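Local coordinates for protein geranyltranstransferase (Agrobacterium tumefaciens, PDB 2H8O) that probably condenses geranyl diphosphate with isopentenyl diphosphate to form farnesyl diphosphate, releasing pyrophosphate, at residues R87-L92 with A112-L117; Q71-A76 with E148-L153; A186-I191 with G223-F228. All coordinates share one frame; numbering follows the deposited sequence.

Contact 1 of 3, residues R87-L92 with A112-L117; sequences RLRPFL and AALECL
Glu115 meets Arg87 and Pro90 where the short helical segments 88-92 and 112-117 run nearly antiparallel (156°), with segment axes 8.3 Å apart. Glu115 CB rests against the proline ring, 3.9 Å from Pro90 CG. At Glu115 CG the chain bends (chi2 61°), turning the carboxylate toward the start of the facing helix. Glu115 CD lies beside the aliphatic part of Arg87, 3.7 Å from Arg87 CD. Here the two oxygens part company. Glu115 OE1 sits 3.1 Å from Pro90 CD and accepts from a water that itself accepts from Arg89 N and Arg89 NH1. Glu115 OE2 lies 2.8 Å from Arg87 NH1, in a salt bridge whose hydrogen bond is nearly straight (165°) and arrives on the anti side; a second water, held by Arg87 N, also donates to this oxygen. Segment 87-92 carries the RLRP end of the GGKRxRP motif, which in related prenyl synthases takes part in binding isopentenyl diphosphate. Arg87 occupies the N-cap position of helix 88-99, and its guanidinium, almost perpendicular to the carboxylate, is fixed further by Glu51 and the carbonyl of Val81. Two waters thus link the buried carboxylate to backbone N-H groups of the helix start, which probably favours its negative charge. Alongside, Leu114 CD2 packs 3.7 Å from Arg89 CB.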
loop_
_atom_site.group_PDB
_atom_site.type_symbol
_atom_site.label_atom_id
_atom_site.label_comp_id
_atom_site.label_asym_id
_atom_site.label_seq_id
_atom_site.Cartn_x
_atom_site.Cartn_y
_atom_site.Cartn_z
ATOM N N ARG A 87 -17.188 11.729 0.064
ATOM C CA ARG A 87 -16.712 11.117 1.294
ATOM C C ARG A 87 -17.701 10.097 1.893
ATOM O O ARG A 87 -17.767 9.915 3.097
ATOM C CB ARG A 87 -16.332 12.167 2.348
ATOM C CG ARG A 87 -15.581 13.365 1.812
ATOM C CD ARG A 87 -14.275 13.025 1.092
ATOM N NE ARG A 87 -13.631 14.261 0.677
ATOM C CZ ARG A 87 -12.561 14.359 -0.109
ATOM N NH1 ARG A 87 -11.983 13.280 -0.612
ATOM N NH2 ARG A 87 -12.094 15.566 -0.412
ATOM N N LEU A 88 -18.398 9.371 1.032
ATOM C CA LEU A 88 -19.280 8.296 1.496
ATOM C C LEU A 88 -18.535 7.229 2.287
ATOM O O LEU A 88 -19.060 6.686 3.264
ATOM C CB LEU A 88 -19.995 7.650 0.309
ATOM C CG LEU A 88 -20.904 6.487 0.662
ATOM C CD1 LEU A 88 -22.043 6.951 1.555
ATOM C CD2 LEU A 88 -21.426 5.799 -0.598
ATOM N N ARG A 89 -17.330 6.864 1.848
ATOM C CA ARG A 89 -16.624 5.770 2.525
ATOM C C ARG A 89 -16.257 6.129 3.997
ATOM O O ARG A 89 -16.587 5.371 4.916
ATOM C CB ARG A 89 -15.441 5.284 1.685
ATOM C CG ARG A 89 -15.963 4.593 0.428
ATOM C CD ARG A 89 -14.920 4.411 -0.653
ATOM N NE ARG A 89 -15.527 3.972 -1.915
ATOM C CZ ARG A 89 -16.188 4.771 -2.745
ATOM N NH1 ARG A 89 -16.344 6.075 -2.479
ATOM N NH2 ARG A 89 -16.699 4.277 -3.860
ATOM N N PRO A 90 -15.609 7.291 4.226
ATOM C CA PRO A 90 -15.445 7.727 5.611
ATOM C C PRO A 90 -16.752 7.865 6.397
ATOM O O PRO A 90 -16.788 7.550 7.580
ATOM C CB PRO A 90 -14.759 9.091 5.492
ATOM C CG PRO A 90 -14.425 9.284 4.123
ATOM C CD PRO A 90 -14.901 8.168 3.277
ATOM N N PHE A 91 -17.811 8.337 5.742
ATOM C CA PHE A 91 -19.107 8.450 6.384
ATOM C C PHE A 91 -19.513 7.101 6.966
ATOM O O PHE A 91 -19.954 6.997 8.126
ATOM C CB PHE A 91 -20.164 8.937 5.392
ATOM C CG PHE A 91 -21.557 8.792 5.887
ATOM C CD1 PHE A 91 -22.204 9.836 6.528
ATOM C CD2 PHE A 91 -22.238 7.592 5.728
ATOM C CE1 PHE A 91 -23.514 9.667 6.986
ATOM C CE2 PHE A 91 -23.534 7.443 6.194
ATOM C CZ PHE A 91 -24.156 8.467 6.806
ATOM N N LEU A 92 -19.363 6.052 6.151
ATOM C CA LEU A 92 -19.793 4.720 6.557
ATOM C C LEU A 92 -18.952 4.186 7.724
ATOM O O LEU A 92 -19.485 3.563 8.663
ATOM C CB LEU A 92 -19.776 3.753 5.365
ATOM C CG LEU A 92 -20.834 4.034 4.282
ATOM C CD1 LEU A 92 -20.509 3.264 2.997
ATOM C CD2 LEU A 92 -22.238 3.703 4.779
ATOM N N ALA A 112 -10.333 8.349 7.349
ATOM C CA ALA A 112 -9.341 9.112 6.580
ATOM C C ALA A 112 -8.424 8.189 5.776
ATOM O O ALA A 112 -8.115 8.456 4.632
ATOM C CB ALA A 112 -8.518 10.040 7.485
ATOM N N ALA A 113 -7.970 7.119 6.419
ATOM C CA ALA A 113 -7.150 6.115 5.753
ATOM C C ALA A 113 -7.862 5.550 4.550
ATOM O O ALA A 113 -7.287 5.465 3.445
ATOM C CB ALA A 113 -6.812 4.993 6.693
ATOM N N LEU A 114 -9.116 5.156 4.755
ATOM C CA LEU A 114 -9.902 4.570 3.670
ATOM C C LEU A 114 -10.103 5.566 2.530
ATOM O O LEU A 114 -10.055 5.205 1.338
ATOM C CB LEU A 114 -11.242 4.073 4.203
ATOM C CG LEU A 114 -12.205 3.462 3.178
ATOM C CD1 LEU A 114 -11.553 2.273 2.430
ATOM C CD2 LEU A 114 -13.509 3.047 3.856
ATOM N N GLU A 115 -10.306 6.833 2.884
ATOM C CA GLU A 115 -10.435 7.863 1.872
ATOM C C GLU A 115 -9.145 8.060 1.066
ATOM O O GLU A 115 -9.183 8.280 -0.169
ATOM C CB GLU A 115 -10.924 9.175 2.497
ATOM C CG GLU A 115 -11.372 10.229 1.471
ATOM C CD GLU A 115 -12.541 9.838 0.555
ATOM O OE1 GLU A 115 -13.237 8.829 0.793
ATOM O OE2 GLU A 115 -12.797 10.561 -0.424
ATOM N N CYS A 116 -7.993 8.023 1.740
ATOM C CA CYS A 116 -6.721 8.117 1.028
ATOM C C CYS A 116 -6.635 6.998 -0.003
ATOM O O CYS A 116 -6.227 7.208 -1.126
ATOM C CB CYS A 116 -5.526 7.999 1.964
ATOM S SG CYS A 116 -5.185 9.501 2.875
ATOM N N LEU A 117 -7.032 5.785 0.401
ATOM C CA LEU A 117 -6.966 4.645 -0.519
ATOM C C LEU A 117 -7.961 4.847 -1.681
ATOM O O LEU A 117 -7.615 4.652 -2.851
ATOM C CB LEU A 117 -7.185 3.338 0.254
ATOM C CG LEU A 117 -6.724 2.071 -0.497
ATOM C CD1 LEU A 117 -6.250 0.963 0.454
ATOM C CD2 LEU A 117 -7.792 1.618 -1.451
HETATM O O HOH W 1 -15.165 10.498 -1.623
HETATM O O HOH W 2 -15.561 7.955 -0.322
#

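Contact 2 of 3, residues Q71-A76 with E148-L153; sequences QNLLEA and EATAIL
Leu73 and Thr150 bring their CA atoms to 6.3 Å where the short segments 71-76 and 148-153 cross steeply at 71°, their segment axes 9.3 Å apart at closest approach. The steep crossing goes with a small contact, 204 Å² buried in total. Thr150 supplies its centre. Its chi1 of -57° sets OG1 beside the backbone N, which leaves CG2 anti to that nitrogen and extended to the other helix, where Thr150 CG2 reaches Ala76 CB at 3.5 Å and the amide of Asn72, whose ND2 is 3.7 Å from that same CG2. The hydroxyl is engaged chiefly on its own side: Thr150 OG1 is hydrogen-bonded to Asp147, just ahead of helix 148-167. Asn72 donates ND2 to a water 2.8 Å away; that water reaches Thr150 OG1 only by a weak bond. No direct hydrogen bond joins the segments.

In the all-helical prenyl synthase fold, this junction seats the short helix 71-82 across the early turns of helix 148-167; the centre of the contact lies about 22 Å from the centre of the chain. Leu73 supplies a further apolar contact. Its CG stands anti to the backbone N (chi1 -180°), and the Leu73 CD1 branch leans on the backbone of the other helix, 3.7 Å from Leu153 C, and on Leu153 CB at 3.9 Å. The two leucine side chains meet at about a right angle. The second subunit packs here too: Ile191 of that chain lies on Leu73, and Gln198 of that chain on Leu153.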
loop_
_atom_site.group_PDB
_atom_site.type_symbol
_atom_site.label_atom_id
_atom_site.label_comp_id
_atom_site.label_asym_id
_atom_site.label_seq_id
_atom_site.Cartn_x
_atom_site.Cartn_y
_atom_site.Cartn_z
ATOM N N GLN A 71 7.649 18.702 -1.681
ATOM C CA GLN A 71 6.470 19.535 -1.721
ATOM C C GLN A 71 5.604 19.265 -2.967
ATOM O O GLN A 71 4.383 19.246 -2.873
ATOM C CB GLN A 71 6.889 21.008 -1.584
ATOM C CG GLN A 71 5.974 21.804 -0.640
ATOM C CD GLN A 71 4.725 22.272 -1.324
ATOM O OE1 GLN A 71 3.768 22.753 -0.691
ATOM N NE2 GLN A 71 4.723 22.157 -2.649
ATOM N N ASN A 72 6.222 19.038 -4.123
ATOM C CA ASN A 72 5.445 18.839 -5.350
ATOM C C ASN A 72 4.611 17.556 -5.274
ATOM O O ASN A 72 3.419 17.546 -5.580
ATOM C CB ASN A 72 6.338 18.820 -6.594
ATOM C CG ASN A 72 5.540 18.801 -7.874
ATOM O OD1 ASN A 72 4.902 19.797 -8.238
ATOM N ND2 ASN A 72 5.534 17.653 -8.553
ATOM N N LEU A 73 5.239 16.471 -4.844
ATOM C CA LEU A 73 4.508 15.209 -4.670
ATOM C C LEU A 73 3.377 15.359 -3.647
ATOM O O LEU A 73 2.264 14.872 -3.843
ATOM C CB LEU A 73 5.464 14.102 -4.245
ATOM C CG LEU A 73 4.805 12.732 -4.038
ATOM C CD1 LEU A 73 4.065 12.287 -5.296
ATOM C CD2 LEU A 73 5.868 11.710 -3.600
ATOM N N LEU A 74 3.659 16.036 -2.543
ATOM C CA LEU A 74 2.644 16.284 -1.525
ATOM C C LEU A 74 1.478 17.106 -2.085
ATOM O O LEU A 74 0.336 16.807 -1.835
ATOM C CB LEU A 74 3.300 16.942 -0.303
ATOM C CG LEU A 74 2.529 17.045 0.998
ATOM C CD1 LEU A 74 2.065 15.683 1.445
ATOM C CD2 LEU A 74 3.388 17.731 2.078
ATOM N N GLU A 75 1.763 18.132 -2.883
ATOM C CA GLU A 75 0.691 18.898 -3.545
ATOM C C GLU A 75 -0.179 18.006 -4.449
ATOM O O GLU A 75 -1.393 18.174 -4.507
ATOM C CB GLU A 75 1.302 20.053 -4.350
ATOM C CG GLU A 75 1.825 21.184 -3.489
ATOM C CD GLU A 75 2.510 22.276 -4.288
ATOM O OE1 GLU A 75 2.504 22.220 -5.542
ATOM O OE2 GLU A 75 3.076 23.216 -3.657
ATOM N N ALA A 76 0.457 17.075 -5.155
ATOM C CA ALA A 76 -0.253 16.150 -6.040
ATOM C C ALA A 76 -1.176 15.234 -5.247
ATOM O O ALA A 76 -2.317 14.971 -5.662
ATOM C CB ALA A 76 0.745 15.337 -6.890
ATOM N N GLU A 148 2.358 12.543 -15.480
ATOM C CA GLU A 148 1.990 11.139 -15.256
ATOM C C GLU A 148 2.858 10.505 -14.152
ATOM O O GLU A 148 2.336 9.816 -13.290
ATOM C CB GLU A 148 2.076 10.315 -16.546
ATOM C CG GLU A 148 0.942 10.584 -17.512
ATOM C CD GLU A 148 1.020 9.738 -18.763
ATOM O OE1 GLU A 148 1.366 8.548 -18.671
ATOM O OE2 GLU A 148 0.711 10.277 -19.840
ATOM N N ALA A 149 4.175 10.735 -14.171
ATOM C CA ALA A 149 5.068 10.214 -13.122
ATOM C C ALA A 149 4.614 10.624 -11.707
ATOM O O ALA A 149 4.532 9.806 -10.782
ATOM C CB ALA A 149 6.501 10.709 -13.366
ATOM N N THR A 150 4.351 11.914 -11.552
ATOM C CA THR A 150 3.909 12.433 -10.283
ATOM C C THR A 150 2.564 11.841 -9.893
ATOM O O THR A 150 2.344 11.567 -8.720
ATOM C CB THR A 150 3.857 13.976 -10.306
ATOM O OG1 THR A 150 5.151 14.483 -10.666
ATOM C CG2 THR A 150 3.492 14.543 -8.964
ATOM N N ALA A 151 1.658 11.648 -10.866
ATOM C CA ALA A 151 0.375 11.004 -10.562
ATOM C C ALA A 151 0.578 9.563 -10.079
ATOM O O ALA A 151 -0.039 9.108 -9.104
ATOM C CB ALA A 151 -0.518 11.021 -11.801
ATOM N N ILE A 152 1.452 8.832 -10.756
ATOM C CA ILE A 152 1.729 7.448 -10.345
ATOM C C ILE A 152 2.241 7.420 -8.904
ATOM O O ILE A 152 1.748 6.640 -8.076
ATOM C CB ILE A 152 2.728 6.760 -11.306
ATOM C CG1 ILE A 152 2.072 6.528 -12.668
ATOM C CG2 ILE A 152 3.180 5.427 -10.734
ATOM C CD1 ILE A 152 3.084 6.314 -13.804
ATOM N N LEU A 153 3.213 8.283 -8.612
ATOM C CA LEU A 153 3.838 8.333 -7.300
ATOM C C LEU A 153 2.865 8.866 -6.237
ATOM O O LEU A 153 2.907 8.427 -5.096
ATOM C CB LEU A 153 5.116 9.169 -7.346
ATOM C CG LEU A 153 6.226 8.501 -8.151
ATOM C CD1 LEU A 153 7.352 9.535 -8.317
ATOM C CD2 LEU A 153 6.715 7.212 -7.476
HETATM O O HOH W 3 6.955 15.377 -7.859
#

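Contact 3 of 3, residues A186-I191 with G223-F228; sequences ARAAGI and GALLRF
Arg227 leaves its helix with CG anti to the backbone N (chi1 178°), then bends at chi3 (77°), and this kink folds the guanidinium back along helix 211-237 until Arg227 NH2 lies 3.6 Å from Ala188 CB. One guanidinium face consequently covers its own helix, with Ala224 CA 4.1 Å above the plane and over its centre. Phe228 CB lies 4.1 Å from Ala188 CB.

The side chain of Ala188 sits as a knob in a hole formed by Ala224, Leu225, Arg227 and Phe228. Small residues make the close fit possible: Ala188 and Ala224 have CA atoms only 5.1 Å apart and CB atoms at 4.1 Å. Ala188 O comes within 3.3 Å of Ala224 CB, so backbone and methyl are in direct van der Waals contact. Leu225 closes one side of the hole, Leu225 CD2 lying 4.3 Å from Ala188 CB. No hydrogen bond crosses between the segments.

The guanidinium of Arg227 lies near the like charge of Arg248 and makes a long, weak ion pair with Asp65 of the second subunit. Arg187 forms a salt bridge with Asp164 of the second subunit. Within the chain, the last turn of helix 175-189 is wedged against helix 211-237, while helix 104-125 touches both through Leu117, and through Leu114 on Phe228.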
loop_
_atom_site.group_PDB
_atom_site.type_symbol
_atom_site.label_atom_id
_atom_site.label_comp_id
_atom_site.label_asym_id
_atom_site.label_seq_id
_atom_site.Cartn_x
_atom_site.Cartn_y
_atom_site.Cartn_z
ATOM N N ALA A 186 -6.321 -4.479 3.137
ATOM C CA ALA A 186 -5.449 -5.031 2.110
ATOM C C ALA A 186 -6.185 -6.060 1.253
ATOM O O ALA A 186 -6.016 -6.065 0.020
ATOM C CB ALA A 186 -4.196 -5.642 2.750
ATOM N N ARG A 187 -7.009 -6.895 1.898
ATOM C CA ARG A 187 -7.775 -7.900 1.163
ATOM C C ARG A 187 -8.827 -7.229 0.310
ATOM O O ARG A 187 -9.019 -7.613 -0.836
ATOM C CB ARG A 187 -8.416 -8.932 2.098
ATOM C CG ARG A 187 -7.387 -9.712 2.898
ATOM C CD ARG A 187 -6.965 -11.037 2.311
ATOM N NE ARG A 187 -5.864 -11.534 3.139
ATOM C CZ ARG A 187 -5.977 -12.349 4.177
ATOM N NH1 ARG A 187 -7.143 -12.878 4.508
ATOM N NH2 ARG A 187 -4.882 -12.679 4.862
ATOM N N ALA A 188 -9.487 -6.205 0.860
ATOM C CA ALA A 188 -10.527 -5.478 0.116
ATOM C C ALA A 188 -9.961 -4.679 -1.051
ATOM O O ALA A 188 -10.669 -4.439 -2.044
ATOM C CB ALA A 188 -11.286 -4.527 1.031
ATOM N N ALA A 189 -8.698 -4.252 -0.931
ATOM C CA ALA A 189 -8.103 -3.313 -1.886
ATOM C C ALA A 189 -7.249 -3.931 -3.002
ATOM O O ALA A 189 -7.033 -3.292 -4.047
ATOM C CB ALA A 189 -7.270 -2.290 -1.120
ATOM N N GLY A 190 -6.779 -5.156 -2.773
ATOM C CA GLY A 190 -5.734 -5.773 -3.577
ATOM C C GLY A 190 -6.226 -6.724 -4.650
ATOM O O GLY A 190 -7.295 -6.537 -5.227
ATOM N N ILE A 191 -5.389 -7.709 -4.937
ATOM C CA ILE A 191 -5.611 -8.693 -6.021
ATOM C C ILE A 191 -6.998 -9.336 -5.931
ATOM O O ILE A 191 -7.639 -9.607 -6.974
ATOM C CB ILE A 191 -4.500 -9.798 -6.043
ATOM C CG1 ILE A 191 -4.757 -10.844 -7.148
ATOM C CG2 ILE A 191 -4.357 -10.495 -4.655
ATOM C CD1 ILE A 191 -4.754 -10.263 -8.521
ATOM N N GLY A 223 -17.646 -2.812 -4.706
ATOM C CA GLY A 223 -18.267 -3.312 -3.490
ATOM C C GLY A 223 -17.322 -3.453 -2.306
ATOM O O GLY A 223 -17.717 -3.230 -1.166
ATOM N N ALA A 224 -16.078 -3.867 -2.561
ATOM C CA ALA A 224 -15.199 -4.323 -1.480
ATOM C C ALA A 224 -14.858 -3.182 -0.497
ATOM O O ALA A 224 -14.863 -3.394 0.706
ATOM C CB ALA A 224 -13.919 -4.969 -2.035
ATOM N N LEU A 225 -14.597 -1.982 -1.006
ATOM C CA LEU A 225 -14.283 -0.841 -0.124
ATOM C C LEU A 225 -15.491 -0.427 0.712
ATOM O O LEU A 225 -15.328 0.025 1.834
ATOM C CB LEU A 225 -13.769 0.394 -0.880
ATOM C CG LEU A 225 -12.394 0.262 -1.513
ATOM C CD1 LEU A 225 -11.827 1.650 -1.760
ATOM C CD2 LEU A 225 -11.422 -0.540 -0.650
ATOM N N LEU A 226 -16.690 -0.572 0.145
ATOM C CA LEU A 226 -17.940 -0.228 0.872
ATOM C C LEU A 226 -18.257 -1.276 1.951
ATOM O O LEU A 226 -18.658 -0.937 3.064
ATOM C CB LEU A 226 -19.092 0.012 -0.110
ATOM C CG LEU A 226 -18.904 1.230 -1.029
ATOM C CD1 LEU A 226 -19.853 1.139 -2.242
ATOM C CD2 LEU A 226 -19.078 2.556 -0.253
ATOM N N ARG A 227 -18.039 -2.546 1.631
ATOM C CA ARG A 227 -18.074 -3.633 2.600
ATOM C C ARG A 227 -17.110 -3.373 3.763
ATOM O O ARG A 227 -17.490 -3.415 4.938
ATOM C CB ARG A 227 -17.742 -4.958 1.881
ATOM C CG ARG A 227 -17.688 -6.174 2.779
ATOM C CD ARG A 227 -17.022 -7.353 2.048
ATOM N NE ARG A 227 -15.565 -7.199 2.010
ATOM C CZ ARG A 227 -14.755 -7.636 1.050
ATOM N NH1 ARG A 227 -15.233 -8.223 -0.043
ATOM N NH2 ARG A 227 -13.448 -7.432 1.167
ATOM N N PHE A 228 -15.860 -3.091 3.416
ATOM C CA PHE A 228 -14.844 -2.791 4.399
ATOM C C PHE A 228 -15.280 -1.600 5.275
ATOM O O PHE A 228 -15.100 -1.628 6.494
ATOM C CB PHE A 228 -13.500 -2.475 3.735
ATOM C CG PHE A 228 -12.505 -1.884 4.692
ATOM C CD1 PHE A 228 -11.699 -2.693 5.483
ATOM C CD2 PHE A 228 -12.414 -0.514 4.846
ATOM C CE1 PHE A 228 -10.827 -2.136 6.403
ATOM C CE2 PHE A 228 -11.543 0.054 5.773
ATOM C CZ PHE A 228 -10.751 -0.750 6.551
#

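Contacts 1 and 3 share the middle of the helical bundle, their centres about 12 Å apart, and meet directly: Leu226 of helix 211-237 packs on Arg89 and Leu92. Contact 2 lies far from the chain centre, about 21 Å and about 24 Å from the centres of contacts 1 and 3, and is mostly buried, with Asn72 exposed, although helix 71-82 runs directly ahead of helix 88-99 in sequence. Chemistry varies accordingly. Contact 1 buries a salt bridge with ordered waters, contact 3 relies on close alanine packing, and contact 2 mixes methyl contacts with a weak water link. The second subunit touches contacts 2 and 3 but not contact 1: Ile191 in contact 3 packs on Leu73 of the second subunit, reciprocating Leu73 in contact 2.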